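Local coordinates for putative S-adenosylmethionine-dependent methyltransferase (Bacteroides thetaiotaomicron, PDB 1WYZ), which probably transfers a methyl group from S-adenosylmethionine to a substrate not yet identified, as a member of the RsmI-like methyltransferase family, at residues S137-Y143 and Q167-E173; E159-Y163 and N188-T193; T11-T15 and N200-E204; V128-N134 and F230-K234. One frame throughout, in Å; residues are numbered along the deposited sequence.

Interaction 1 of 4, residues S137-Y143 and Q167-E173; sequences SFAFHGY and QTQLFIE
His141 and Gln169 make the straightest bond between these two strands: His141 NE2 donates to Gln169 OE1 at 3.0 Å and 167°, the oxygen close to the ring plane. Gln169 NE2 turns back to Gln167, giving one hydrogen to the backbone O and the other to OE1. Gln167 runs out extended, CG opposite the backbone N (chi1 -176°), and its NE2 donates to Ser137 OG at 3.2 Å; that OG also bonds Phe140 O of the second subunit, whose antiparallel strand extends the sheet. Shortening Gln167 to an alanine is likely to leave Ser137 OG without this donor and the Gln169 amide freer to turn. Backbone bonds such as Leu170 N to Ala139 O (2.6 Å) and His141 N to Leu170 O (2.7 Å) run alongside, in a beta-alpha-beta unit whose parallel strands are connected through helix 150-165. On the other face Phe138 CB meets Leu170 CD1, and Ile172 CG2 lies at the Phe140 ring edge (3.6 Å). Ile172 CG1 sits over the face of Tyr143, 3.8 Å from its centroid. One face thus carries amides and imidazole whose buried polar ends pair with one another; the other is mostly hydrocarbon, apart from Thr168, whose OG1 bonds Asn134 O.

Interaction 2 of 4, residues E159-Y163 and N188-T193; sequences EQRVY and NCRPQT
Cys189, the first residue past helix 178-188, brings its CA to 3.4 Å from Glu159 OE1 and its CB alongside the same carboxylate. The chain then turns so that the backbone of Arg190 faces Glu159: Arg190 N donates to OE2 at 2.7 Å, at 161° and on the syn lone pair, and makes a weak second bond to OE1. Glu159 gets there by stretching out, CG anti to the backbone N (chi1 -175°) and the chain extended beyond it. The Arg190 side chain, extended from CG to NE, reaches toward the helix and places NH1 3.2 Å from Glu159 OE2 as a salt bridge, although the place of NH1 is less sure. As modelled, the guanidinium stands steeply to the Tyr163 ring. Replacing Arg190 by an alanine would probably leave the Glu159 carboxylate without the charge of this guanidinium and uncover one flank of the Tyr163 ring. At the end of the loop Thr193 OG1 accepts from Tyr163 OH at 2.9 Å, lying at the edge of that ring. Thr193 OG1 also points at Glu159 OE2, but the modelled separation is too short to be trusted in detail. The firm hold on OE2 is the backbone N of Arg190; the hydroxyl and guanidinium probably add to it and may favour the ionised acid. Beyond the pair, Thr193 O and Pro191 O both lie within hydrogen-bonding distance of Thr212 OG1. This is peripheral helix-to-loop packing: a glutamate of helix 150-165 holds the connection between helix 178-188 and strand 194-199 in the alpha/beta domain that carries the mixed sheet.

Interaction 3 of 4, residues T11-T15 and N200-E204; sequences TLGDT and NITCE
Leu12, with the largest share of buried surface in this contact, pushes its CD2 methyl against the segment 200-204. That methyl lies 3.8 Å from Ile201 O and 4.2 Å from Ile201 CB, while Thr202 CG2 comes to 3.9 Å from Leu12 CD2. Leu12 CB faces Thr202 OG1 at 3.7 Å, and the two side chains cross at about a right angle. The Thr202 hydroxyl is turned back on its own segment, towards Ile201 O, with OG1 between the backbone N and the carbonyl carbon (chi1 77°); what it offers Leu12 is therefore packing. The turn itself is a type II beta turn from Asn200 to Cys203, closed by Cys203 N to Asn200 O at 3.0 Å, and it links strands 194-199 and 207-212 of the mixed sheet. The partner loop follows strand 5-8 of the parallel sheet, so the contact joins the two sheet-bearing halves of the chain, in keeping with the two-domain build of RsmI-like methyltransferases. Cys203 is the next large contributor: its SG rests 3.6 Å from Gly13 CA, where a side chain on the glycine would run into the sulfur. Thr15 completes the meeting by setting its CG2 methyl 3.2 Å from Thr202 O. That carbonyl takes its hydrogen bond from Gln19 NE2, beyond the loop. Thr11 OG1 bonds Gly13 O and braces the loop 11-15 from within, while Ser123 of helix 123-131 packs against both Leu12 and Ile201.

Interaction 4 of 4, residues V128-N134 and F230-K234; sequences VMASGFN and FLLYK
The Phe133 ring carries Tyr233 CB over the centre of one face, a CH-pi contact 3.3 Å from the centroid, and has Ser131 O towards the rim of the other. At its edge, in plane, Leu231 CB meets CE2 at 3.6 Å, and Leu231 O also lies near the ring plane there. The rings of Phe133 and Tyr233 themselves meet obliquely, their planes 49° apart. On Tyr233, one face is covered near the rim by Asn134 N and the opposite face by Lys234 CG. Asn134 then sets its CB 3.4 Å from Tyr233 OH, and its ND2 makes a weak bond to that hydroxyl, the amide standing nearly upright to the ring (81°). Asn134 OD1 is taken by the backbone N of Gln136, which helps to set the rotation of the amide. Tyr233 can lie across both residues because CG is swung anti to the backbone N (chi1 -159°). Further back, Leu231 CD2 reaches the helix end, 3.6 Å from Ser131 OG and 4.3 Å from Val128 CG2. Ser131 OG accepts from Phe133 N at 3.1 Å, which makes an ST turn that shapes the exit from the helix; it also donates to Val128 O. The arrangement is helix-on-sheet packing: the C-terminal end of helix 123-131, with the turn behind it, lies against strand 228-233 at the middle of the mixed sheet.

Overall arrangement
Interactions 1 and 4 are the buried ones and share the mixed sheet: strands 168-173 and 228-233 are neighbours in it, and Thr168 OG1 meets Asn134 O where the two contacts touch. Interaction 1 is backbone pairing between strands with a polar face, whereas interaction 4 lays aromatic and aliphatic groups of a helix end and the turn after it on the sheet. Interaction 2, partly buried and peripheral, relies on a carboxylate held by a backbone N-H, with hydroxyls and a guanidinium around it; its helix packs through Val162 on Gln169 and Tyr233. Interaction 3, also partly buried, stands apart, its centre about 29 Å from that of interaction 2, and joins loops from the two sheets by van der Waals contact.

Interaction 1 of 4, residues S137-Y143 and Q167-E173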
loop_
_atom_site.group_PDB
_atom_site.type_symbol
_atom_site.label_atom_id
_atom_site.label_comp_id
_atom_site.label_asym_id
_atom_site.label_seq_id
_atom_site.Cartn_x
_atom_site.Cartn_y
_atom_site.Cartn_z
ATOM N N SER A 137 -6.092 -8.089 -5.978
ATOM C CA SER A 137 -6.465 -8.996 -4.891
ATOM C C SER A 137 -5.202 -9.616 -4.268
ATOM O O SER A 137 -4.585 -10.512 -4.852
ATOM C CB SER A 137 -7.408 -10.102 -5.384
ATOM O OG SER A 137 -7.784 -10.965 -4.317
ATOM N N PHE A 138 -4.827 -9.127 -3.090
ATOM C CA PHE A 138 -3.651 -9.617 -2.379
ATOM C C PHE A 138 -3.919 -9.501 -0.882
ATOM O O PHE A 138 -4.835 -8.782 -0.471
ATOM C CB PHE A 138 -2.429 -8.790 -2.767
ATOM C CG PHE A 138 -2.573 -7.329 -2.460
ATOM C CD1 PHE A 138 -2.313 -6.845 -1.178
ATOM C CD2 PHE A 138 -2.969 -6.428 -3.456
ATOM C CE1 PHE A 138 -2.443 -5.481 -0.891
ATOM C CE2 PHE A 138 -3.100 -5.075 -3.175
ATOM C CZ PHE A 138 -2.837 -4.597 -1.893
ATOM N N ALA A 139 -3.110 -10.193 -0.079
ATOM C CA ALA A 139 -3.275 -10.202 1.372
ATOM C C ALA A 139 -1.939 -10.219 2.128
ATOM O O ALA A 139 -1.050 -11.028 1.829
ATOM C CB ALA A 139 -4.100 -11.413 1.765
ATOM N N PHE A 140 -1.798 -9.331 3.107
ATOM C CA PHE A 140 -0.577 -9.250 3.904
ATOM C C PHE A 140 -0.801 -9.944 5.254
ATOM O O PHE A 140 -1.757 -9.623 5.974
ATOM C CB PHE A 140 -0.207 -7.781 4.142
ATOM C CG PHE A 140 1.028 -7.592 4.989
ATOM C CD1 PHE A 140 2.273 -8.002 4.522
ATOM C CD2 PHE A 140 0.944 -7.020 6.255
ATOM C CE1 PHE A 140 3.425 -7.854 5.302
ATOM C CE2 PHE A 140 2.092 -6.863 7.052
ATOM C CZ PHE A 140 3.332 -7.285 6.565
ATOM N N HIS A 141 0.081 -10.872 5.608
ATOM C CA HIS A 141 -0.053 -11.597 6.866
ATOM C C HIS A 141 1.024 -11.247 7.896
ATOM O O HIS A 141 1.044 -11.813 8.983
ATOM C CB HIS A 141 -0.038 -13.103 6.588
ATOM C CG HIS A 141 -1.077 -13.548 5.607
ATOM N ND1 HIS A 141 -2.356 -13.907 5.983
ATOM C CD2 HIS A 141 -1.030 -13.688 4.262
ATOM C CE1 HIS A 141 -3.049 -14.250 4.913
ATOM N NE2 HIS A 141 -2.266 -14.126 3.854
ATOM N N GLY A 142 1.913 -10.314 7.560
ATOM C CA GLY A 142 2.969 -9.930 8.488
ATOM C C GLY A 142 3.966 -11.054 8.730
ATOM O O GLY A 142 4.613 -11.521 7.786
ATOM N N TYR A 143 4.102 -11.499 9.980
ATOM C CA TYR A 143 5.032 -12.593 10.290
ATOM C C TYR A 143 4.263 -13.895 10.399
ATOM O O TYR A 143 3.136 -13.899 10.874
ATOM C CB TYR A 143 5.766 -12.324 11.603
ATOM C CG TYR A 143 6.761 -11.199 11.513
ATOM C CD1 TYR A 143 8.072 -11.433 11.094
ATOM C CD2 TYR A 143 6.389 -9.892 11.811
ATOM C CE1 TYR A 143 8.992 -10.380 10.969
ATOM C CE2 TYR A 143 7.297 -8.830 11.688
ATOM C CZ TYR A 143 8.595 -9.079 11.264
ATOM O OH TYR A 143 9.468 -8.025 11.087
ATOM N N GLN A 167 -5.630 -14.681 -5.360
ATOM C CA GLN A 167 -5.117 -13.598 -4.542
ATOM C C GLN A 167 -3.666 -13.731 -4.084
ATOM O O GLN A 167 -3.276 -14.702 -3.447
ATOM C CB GLN A 167 -6.009 -13.442 -3.323
ATOM C CG GLN A 167 -5.649 -12.298 -2.418
ATOM C CD GLN A 167 -6.488 -12.337 -1.174
ATOM O OE1 GLN A 167 -6.130 -12.985 -0.194
ATOM N NE2 GLN A 167 -7.635 -11.670 -1.215
ATOM N N THR A 168 -2.874 -12.723 -4.406
ATOM C CA THR A 168 -1.486 -12.688 -4.011
ATOM C C THR A 168 -1.397 -12.789 -2.486
ATOM O O THR A 168 -2.190 -12.166 -1.773
ATOM C CB THR A 168 -0.855 -11.367 -4.486
ATOM O OG1 THR A 168 -1.061 -11.245 -5.897
ATOM C CG2 THR A 168 0.651 -11.320 -4.179
ATOM N N GLN A 169 -0.452 -13.579 -1.982
ATOM C CA GLN A 169 -0.284 -13.714 -0.531
ATOM C C GLN A 169 1.071 -13.124 -0.121
ATOM O O GLN A 169 2.100 -13.489 -0.687
ATOM C CB GLN A 169 -0.370 -15.190 -0.126
ATOM C CG GLN A 169 -1.665 -15.888 -0.556
ATOM C CD GLN A 169 -2.960 -15.234 -0.023
ATOM O OE1 GLN A 169 -3.165 -15.092 1.188
ATOM N NE2 GLN A 169 -3.839 -14.847 -0.946
ATOM N N LEU A 170 1.072 -12.217 0.856
ATOM C CA LEU A 170 2.312 -11.568 1.290
ATOM C C LEU A 170 2.631 -11.736 2.766
ATOM O O LEU A 170 1.740 -11.661 3.613
ATOM C CB LEU A 170 2.278 -10.052 1.018
ATOM C CG LEU A 170 2.119 -9.417 -0.360
ATOM C CD1 LEU A 170 0.666 -9.479 -0.806
ATOM C CD2 LEU A 170 2.560 -7.963 -0.270
ATOM N N PHE A 171 3.912 -11.925 3.066
ATOM C CA PHE A 171 4.369 -12.064 4.443
ATOM C C PHE A 171 5.839 -11.649 4.563
ATOM O O PHE A 171 6.595 -11.721 3.588
ATOM C CB PHE A 171 4.149 -13.501 4.942
ATOM C CG PHE A 171 4.726 -14.572 4.048
ATOM C CD1 PHE A 171 6.044 -15.016 4.220
ATOM C CD2 PHE A 171 3.944 -15.171 3.061
ATOM C CE1 PHE A 171 6.576 -16.043 3.429
ATOM C CE2 PHE A 171 4.469 -16.209 2.256
ATOM C CZ PHE A 171 5.792 -16.638 2.450
ATOM N N ILE A 172 6.238 -11.193 5.746
ATOM C CA ILE A 172 7.610 -10.753 5.965
ATOM C C ILE A 172 8.338 -11.619 6.983
ATOM O O ILE A 172 7.715 -12.428 7.685
ATOM C CB ILE A 172 7.657 -9.295 6.441
ATOM C CG1 ILE A 172 6.985 -9.176 7.812
ATOM C CG2 ILE A 172 6.968 -8.394 5.420
ATOM C CD1 ILE A 172 7.231 -7.855 8.538
ATOM N N GLU A 173 9.657 -11.442 7.055
ATOM C CA GLU A 173 10.498 -12.217 7.963
ATOM C C GLU A 173 11.634 -11.426 8.585
ATOM O O GLU A 173 12.191 -10.522 7.961
ATOM C CB GLU A 173 11.090 -13.422 7.233
ATOM C CG GLU A 173 10.507 -14.750 7.684
ATOM C CD GLU A 173 10.852 -15.093 9.126
ATOM O OE1 GLU A 173 10.759 -14.207 10.006
ATOM O OE2 GLU A 173 11.205 -16.264 9.380
#

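Interaction 2 of 4, residues E159-Y163 and N188-T193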
loop_
_atom_site.group_PDB
_atom_site.type_symbol
_atom_site.label_atom_id
_atom_site.label_comp_id
_atom_site.label_asym_id
_atom_site.label_seq_id
_atom_site.Cartn_x
_atom_site.Cartn_y
_atom_site.Cartn_z
ATOM N N GLU A 159 -0.967 -20.773 0.202
ATOM C CA GLU A 159 -0.851 -21.302 -1.154
ATOM C C GLU A 159 -2.198 -21.782 -1.700
ATOM O O GLU A 159 -2.551 -21.485 -2.844
ATOM C CB GLU A 159 0.186 -22.433 -1.191
ATOM C CG GLU A 159 0.464 -22.976 -2.591
ATOM C CD GLU A 159 1.641 -23.951 -2.642
ATOM O OE1 GLU A 159 1.749 -24.814 -1.741
ATOM O OE2 GLU A 159 2.447 -23.862 -3.599
ATOM N N GLN A 160 -2.958 -22.504 -0.882
ATOM C CA GLN A 160 -4.258 -22.991 -1.334
ATOM C C GLN A 160 -5.171 -21.801 -1.659
ATOM O O GLN A 160 -5.884 -21.814 -2.666
ATOM C CB GLN A 160 -4.888 -23.912 -0.275
ATOM C CG GLN A 160 -4.220 -25.294 -0.206
ATOM C CD GLN A 160 -4.658 -26.119 0.999
ATOM O OE1 GLN A 160 -4.640 -25.634 2.132
ATOM N NE2 GLN A 160 -5.038 -27.372 0.762
ATOM N N ARG A 161 -5.126 -20.767 -0.820
ATOM C CA ARG A 161 -5.942 -19.578 -1.038
ATOM C C ARG A 161 -5.534 -18.889 -2.339
ATOM O O ARG A 161 -6.359 -18.273 -3.024
ATOM C CB ARG A 161 -5.802 -18.606 0.141
ATOM C CG ARG A 161 -6.930 -18.706 1.154
ATOM C CD ARG A 161 -6.714 -17.741 2.303
ATOM N NE ARG A 161 -7.863 -17.648 3.201
ATOM C CZ ARG A 161 -7.895 -16.871 4.279
ATOM N NH1 ARG A 161 -6.844 -16.126 4.592
ATOM N NH2 ARG A 161 -8.980 -16.825 5.039
ATOM N N VAL A 162 -4.254 -18.998 -2.672
ATOM C CA VAL A 162 -3.751 -18.406 -3.901
ATOM C C VAL A 162 -4.612 -18.816 -5.096
ATOM O O VAL A 162 -5.044 -17.978 -5.887
ATOM C CB VAL A 162 -2.323 -18.871 -4.190
ATOM C CG1 VAL A 162 -1.847 -18.286 -5.503
ATOM C CG2 VAL A 162 -1.408 -18.464 -3.050
ATOM N N TYR A 163 -4.841 -20.122 -5.213
ATOM C CA TYR A 163 -5.622 -20.702 -6.295
ATOM C C TYR A 163 -7.115 -20.678 -6.030
ATOM O O TYR A 163 -7.910 -20.686 -6.962
ATOM C CB TYR A 163 -5.190 -22.142 -6.502
ATOM C CG TYR A 163 -3.740 -22.291 -6.848
ATOM C CD1 TYR A 163 -3.308 -22.192 -8.168
ATOM C CD2 TYR A 163 -2.794 -22.563 -5.861
ATOM C CE1 TYR A 163 -1.952 -22.366 -8.507
ATOM C CE2 TYR A 163 -1.436 -22.739 -6.187
ATOM C CZ TYR A 163 -1.031 -22.638 -7.515
ATOM O OH TYR A 163 0.286 -22.797 -7.848
ATOM N N ASN A 188 7.752 -26.935 1.320
ATOM C CA ASN A 188 6.301 -27.094 1.447
ATOM C C ASN A 188 5.417 -26.635 0.286
ATOM O O ASN A 188 4.284 -27.102 0.153
ATOM C CB ASN A 188 5.822 -26.395 2.721
ATOM C CG ASN A 188 6.647 -26.767 3.931
ATOM O OD1 ASN A 188 7.655 -26.121 4.231
ATOM N ND2 ASN A 188 6.240 -27.825 4.623
ATOM N N CYS A 189 5.914 -25.731 -0.551
ATOM C CA CYS A 189 5.109 -25.234 -1.660
ATOM C C CYS A 189 5.258 -26.036 -2.939
ATOM O O CYS A 189 6.238 -26.765 -3.115
ATOM C CB CYS A 189 5.429 -23.763 -1.919
ATOM S SG CYS A 189 4.847 -22.669 -0.574
ATOM N N ARG A 190 4.268 -25.902 -3.825
ATOM C CA ARG A 190 4.261 -26.617 -5.097
ATOM C C ARG A 190 5.368 -26.121 -5.997
ATOM O O ARG A 190 5.809 -24.982 -5.884
ATOM C CB ARG A 190 2.941 -26.414 -5.850
ATOM C CG ARG A 190 1.684 -26.902 -5.165
ATOM C CD ARG A 190 0.556 -26.920 -6.181
ATOM N NE ARG A 190 -0.748 -26.910 -5.532
ATOM C CZ ARG A 190 -1.176 -25.925 -4.746
ATOM N NH1 ARG A 190 -0.391 -24.879 -4.523
ATOM N NH2 ARG A 190 -2.379 -25.983 -4.187
ATOM N N PRO A 191 5.824 -26.969 -6.923
ATOM C CA PRO A 191 6.893 -26.541 -7.830
ATOM C C PRO A 191 6.493 -25.438 -8.826
ATOM O O PRO A 191 7.334 -24.624 -9.229
ATOM C CB PRO A 191 7.322 -27.850 -8.508
ATOM C CG PRO A 191 6.101 -28.705 -8.430
ATOM C CD PRO A 191 5.546 -28.405 -7.064
ATOM N N GLN A 192 5.216 -25.387 -9.202
ATOM C CA GLN A 192 4.769 -24.374 -10.158
ATOM C C GLN A 192 4.288 -23.060 -9.543
ATOM O O GLN A 192 4.148 -22.052 -10.243
ATOM C CB GLN A 192 3.697 -24.955 -11.083
ATOM C CG GLN A 192 4.252 -25.993 -12.071
ATOM C CD GLN A 192 5.381 -25.434 -12.935
ATOM O OE1 GLN A 192 5.973 -26.149 -13.750
ATOM N NE2 GLN A 192 5.681 -24.151 -12.762
ATOM N N THR A 193 4.032 -23.066 -8.237
ATOM C CA THR A 193 3.597 -21.854 -7.560
ATOM C C THR A 193 4.733 -20.850 -7.769
ATOM O O THR A 193 5.903 -21.247 -7.860
ATOM C CB THR A 193 3.410 -22.098 -6.043
ATOM O OG1 THR A 193 2.375 -23.070 -5.828
ATOM C CG2 THR A 193 3.043 -20.809 -5.334
#

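Interaction 3 of 4, residues T11-T15 and N200-E204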
loop_
_atom_site.group_PDB
_atom_site.type_symbol
_atom_site.label_atom_id
_atom_site.label_comp_id
_atom_site.label_asym_id
_atom_site.label_seq_id
_atom_site.Cartn_x
_atom_site.Cartn_y
_atom_site.Cartn_z
ATOM N N THR A 11 11.095 6.837 5.660
ATOM C CA THR A 11 11.789 6.004 4.671
ATOM C C THR A 11 11.834 4.522 5.053
ATOM O O THR A 11 11.859 4.173 6.233
ATOM C CB THR A 11 13.256 6.460 4.459
ATOM O OG1 THR A 11 13.981 6.336 5.688
ATOM C CG2 THR A 11 13.312 7.905 3.977
ATOM N N LEU A 12 11.846 3.658 4.039
ATOM C CA LEU A 12 11.906 2.214 4.241
ATOM C C LEU A 12 13.320 1.831 4.677
ATOM O O LEU A 12 13.513 0.899 5.454
ATOM C CB LEU A 12 11.539 1.481 2.940
ATOM C CG LEU A 12 10.228 0.680 2.825
ATOM C CD1 LEU A 12 9.049 1.459 3.407
ATOM C CD2 LEU A 12 9.977 0.347 1.360
ATOM N N GLY A 13 14.312 2.557 4.175
ATOM C CA GLY A 13 15.689 2.275 4.544
ATOM C C GLY A 13 16.511 3.545 4.649
ATOM O O GLY A 13 16.022 4.573 5.103
ATOM N N ASP A 14 17.770 3.463 4.228
ATOM C CA ASP A 14 18.684 4.600 4.254
ATOM C C ASP A 14 18.743 5.253 2.866
ATOM O O ASP A 14 19.614 4.938 2.052
ATOM C CB ASP A 14 20.080 4.131 4.688
ATOM C CG ASP A 14 21.158 5.167 4.420
ATOM O OD1 ASP A 14 20.969 6.334 4.818
ATOM O OD2 ASP A 14 22.193 4.816 3.812
ATOM N N THR A 15 17.801 6.154 2.599
ATOM C CA THR A 15 17.735 6.837 1.311
ATOM C C THR A 15 17.376 8.298 1.472
ATOM O O THR A 15 16.848 8.708 2.494
ATOM C CB THR A 15 16.643 6.250 0.398
ATOM O OG1 THR A 15 15.368 6.408 1.040
ATOM C CG2 THR A 15 16.905 4.786 0.097
ATOM N N ASN A 200 15.578 -5.128 0.226
ATOM C CA ASN A 200 16.055 -3.750 0.129
ATOM C C ASN A 200 15.252 -2.891 -0.820
ATOM O O ASN A 200 15.821 -2.174 -1.641
ATOM C CB ASN A 200 17.510 -3.694 -0.308
ATOM C CG ASN A 200 18.457 -4.036 0.810
ATOM O OD1 ASN A 200 18.281 -3.591 1.949
ATOM N ND2 ASN A 200 19.484 -4.816 0.494
ATOM N N ILE A 201 13.930 -2.951 -0.703
ATOM C CA ILE A 201 13.060 -2.166 -1.570
ATOM C C ILE A 201 13.351 -0.673 -1.364
ATOM O O ILE A 201 13.388 -0.180 -0.229
ATOM C CB ILE A 201 11.558 -2.498 -1.276
ATOM C CG1 ILE A 201 11.331 -4.007 -1.430
ATOM C CG2 ILE A 201 10.649 -1.735 -2.228
ATOM C CD1 ILE A 201 10.025 -4.527 -0.830
ATOM N N THR A 202 13.570 0.023 -2.483
ATOM C CA THR A 202 13.889 1.459 -2.535
ATOM C C THR A 202 15.318 1.819 -2.079
ATOM O O THR A 202 15.737 2.971 -2.222
ATOM C CB THR A 202 12.894 2.328 -1.707
ATOM O OG1 THR A 202 13.203 2.220 -0.313
ATOM C CG2 THR A 202 11.468 1.890 -1.951
ATOM N N CYS A 203 16.062 0.847 -1.547
ATOM C CA CYS A 203 17.431 1.103 -1.071
ATOM C C CYS A 203 18.529 0.898 -2.118
ATOM O O CYS A 203 19.715 0.979 -1.807
ATOM C CB CYS A 203 17.734 0.223 0.140
ATOM S SG CYS A 203 16.635 0.503 1.537
ATOM N N GLU A 204 18.119 0.641 -3.356
ATOM C CA GLU A 204 19.033 0.415 -4.479
ATOM C C GLU A 204 20.074 -0.701 -4.342
ATOM O O GLU A 204 20.895 -0.906 -5.233
ATOM C CB GLU A 204 19.695 1.725 -4.915
ATOM C CG GLU A 204 18.724 2.619 -5.685
ATOM C CD GLU A 204 17.814 1.815 -6.621
ATOM O OE1 GLU A 204 18.332 1.209 -7.589
ATOM O OE2 GLU A 204 16.585 1.789 -6.386
#

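Interaction 4 of 4, residues V128-N134 and F230-K234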
loop_
_atom_site.group_PDB
_atom_site.type_symbol
_atom_site.label_atom_id
_atom_site.label_comp_id
_atom_site.label_asym_id
_atom_site.label_seq_id
_atom_site.Cartn_x
_atom_site.Cartn_y
_atom_site.Cartn_z
ATOM N N VAL A 128 4.022 -5.774 -4.612
ATOM C CA VAL A 128 2.989 -6.264 -5.506
ATOM C C VAL A 128 3.288 -5.761 -6.908
ATOM O O VAL A 128 3.223 -6.513 -7.870
ATOM C CB VAL A 128 1.597 -5.758 -5.086
ATOM C CG1 VAL A 128 0.580 -6.060 -6.176
ATOM C CG2 VAL A 128 1.180 -6.430 -3.772
HETATM N N MSE A 129 3.636 -4.483 -7.001
HETATM C CA MSE A 129 3.927 -3.853 -8.275
HETATM C C MSE A 129 5.061 -4.501 -9.048
HETATM O O MSE A 129 4.914 -4.818 -10.234
HETATM C CB MSE A 129 4.236 -2.367 -8.063
HETATM C CG MSE A 129 3.036 -1.498 -7.679
HETATM SE SE MSE A 129 3.555 0.288 -7.095
HETATM C CE MSE A 129 4.572 0.817 -8.667
ATOM N N ALA A 130 6.186 -4.710 -8.378
ATOM C CA ALA A 130 7.346 -5.275 -9.039
ATOM C C ALA A 130 7.307 -6.768 -9.233
ATOM O O ALA A 130 8.143 -7.308 -9.967
ATOM C CB ALA A 130 8.614 -4.890 -8.287
ATOM N N SER A 131 6.366 -7.443 -8.578
ATOM C CA SER A 131 6.282 -8.894 -8.712
ATOM C C SER A 131 5.524 -9.278 -9.962
ATOM O O SER A 131 5.794 -10.316 -10.560
ATOM C CB SER A 131 5.602 -9.531 -7.491
ATOM O OG SER A 131 4.221 -9.203 -7.413
ATOM N N GLY A 132 4.577 -8.440 -10.364
ATOM C CA GLY A 132 3.786 -8.760 -11.540
ATOM C C GLY A 132 2.627 -9.669 -11.157
ATOM O O GLY A 132 1.933 -10.222 -12.018
ATOM N N PHE A 133 2.431 -9.835 -9.852
ATOM C CA PHE A 133 1.345 -10.660 -9.352
ATOM C C PHE A 133 0.069 -9.829 -9.296
ATOM O O PHE A 133 0.088 -8.619 -9.559
ATOM C CB PHE A 133 1.662 -11.181 -7.952
ATOM C CG PHE A 133 2.816 -12.153 -7.905
ATOM C CD1 PHE A 133 3.118 -12.947 -9.010
ATOM C CD2 PHE A 133 3.551 -12.329 -6.727
ATOM C CE1 PHE A 133 4.133 -13.914 -8.941
ATOM C CE2 PHE A 133 4.566 -13.288 -6.647
ATOM C CZ PHE A 133 4.860 -14.085 -7.757
ATOM N N ASN A 134 -1.035 -10.486 -8.942
ATOM C CA ASN A 134 -2.345 -9.839 -8.845
ATOM C C ASN A 134 -2.333 -8.644 -7.898
ATOM O O ASN A 134 -2.086 -8.798 -6.703
ATOM C CB ASN A 134 -3.374 -10.842 -8.346
ATOM C CG ASN A 134 -4.790 -10.354 -8.521
ATOM O OD1 ASN A 134 -5.056 -9.152 -8.493
ATOM N ND2 ASN A 134 -5.715 -11.287 -8.693
ATOM N N PHE A 230 8.022 -11.442 1.036
ATOM C CA PHE A 230 7.782 -12.568 0.143
ATOM C C PHE A 230 6.366 -12.566 -0.426
ATOM O O PHE A 230 5.400 -12.257 0.275
ATOM C CB PHE A 230 8.046 -13.885 0.873
ATOM C CG PHE A 230 9.474 -14.059 1.311
ATOM C CD1 PHE A 230 10.501 -14.111 0.374
ATOM C CD2 PHE A 230 9.799 -14.155 2.669
ATOM C CE1 PHE A 230 11.838 -14.252 0.775
ATOM C CE2 PHE A 230 11.139 -14.298 3.087
ATOM C CZ PHE A 230 12.152 -14.346 2.134
ATOM N N LEU A 231 6.245 -12.910 -1.705
ATOM C CA LEU A 231 4.940 -12.962 -2.356
ATOM C C LEU A 231 4.729 -14.274 -3.102
ATOM O O LEU A 231 5.561 -14.673 -3.909
ATOM C CB LEU A 231 4.775 -11.810 -3.345
ATOM C CG LEU A 231 4.909 -10.379 -2.829
ATOM C CD1 LEU A 231 6.394 -10.058 -2.632
ATOM C CD2 LEU A 231 4.268 -9.396 -3.828
ATOM N N LEU A 232 3.605 -14.931 -2.831
ATOM C CA LEU A 232 3.249 -16.194 -3.474
ATOM C C LEU A 232 2.063 -16.003 -4.424
ATOM O O LEU A 232 1.028 -15.467 -4.025
ATOM C CB LEU A 232 2.850 -17.243 -2.419
ATOM C CG LEU A 232 3.812 -17.680 -1.315
ATOM C CD1 LEU A 232 3.163 -18.780 -0.503
ATOM C CD2 LEU A 232 5.107 -18.186 -1.931
ATOM N N TYR A 233 2.209 -16.445 -5.671
ATOM C CA TYR A 233 1.119 -16.339 -6.638
ATOM C C TYR A 233 1.162 -17.530 -7.592
ATOM O O TYR A 233 2.062 -18.354 -7.475
ATOM C CB TYR A 233 1.161 -15.009 -7.383
ATOM C CG TYR A 233 -0.179 -14.664 -7.984
ATOM C CD1 TYR A 233 -1.343 -14.726 -7.218
ATOM C CD2 TYR A 233 -0.294 -14.342 -9.334
ATOM C CE1 TYR A 233 -2.601 -14.487 -7.790
ATOM C CE2 TYR A 233 -1.531 -14.100 -9.917
ATOM C CZ TYR A 233 -2.684 -14.174 -9.147
ATOM O OH TYR A 233 -3.908 -13.951 -9.742
ATOM N N LYS A 234 0.221 -17.611 -8.538
ATOM C CA LYS A 234 0.108 -18.785 -9.419
ATOM C C LYS A 234 0.959 -19.143 -10.644
ATOM O O LYS A 234 1.498 -20.257 -10.686
ATOM C CB LYS A 234 -1.360 -18.980 -9.808
ATOM C CG LYS A 234 -2.111 -17.736 -10.183
ATOM C CD LYS A 234 -3.541 -18.123 -10.526
ATOM C CE LYS A 234 -4.400 -16.923 -10.874
ATOM N NZ LYS A 234 -5.724 -17.369 -11.392
#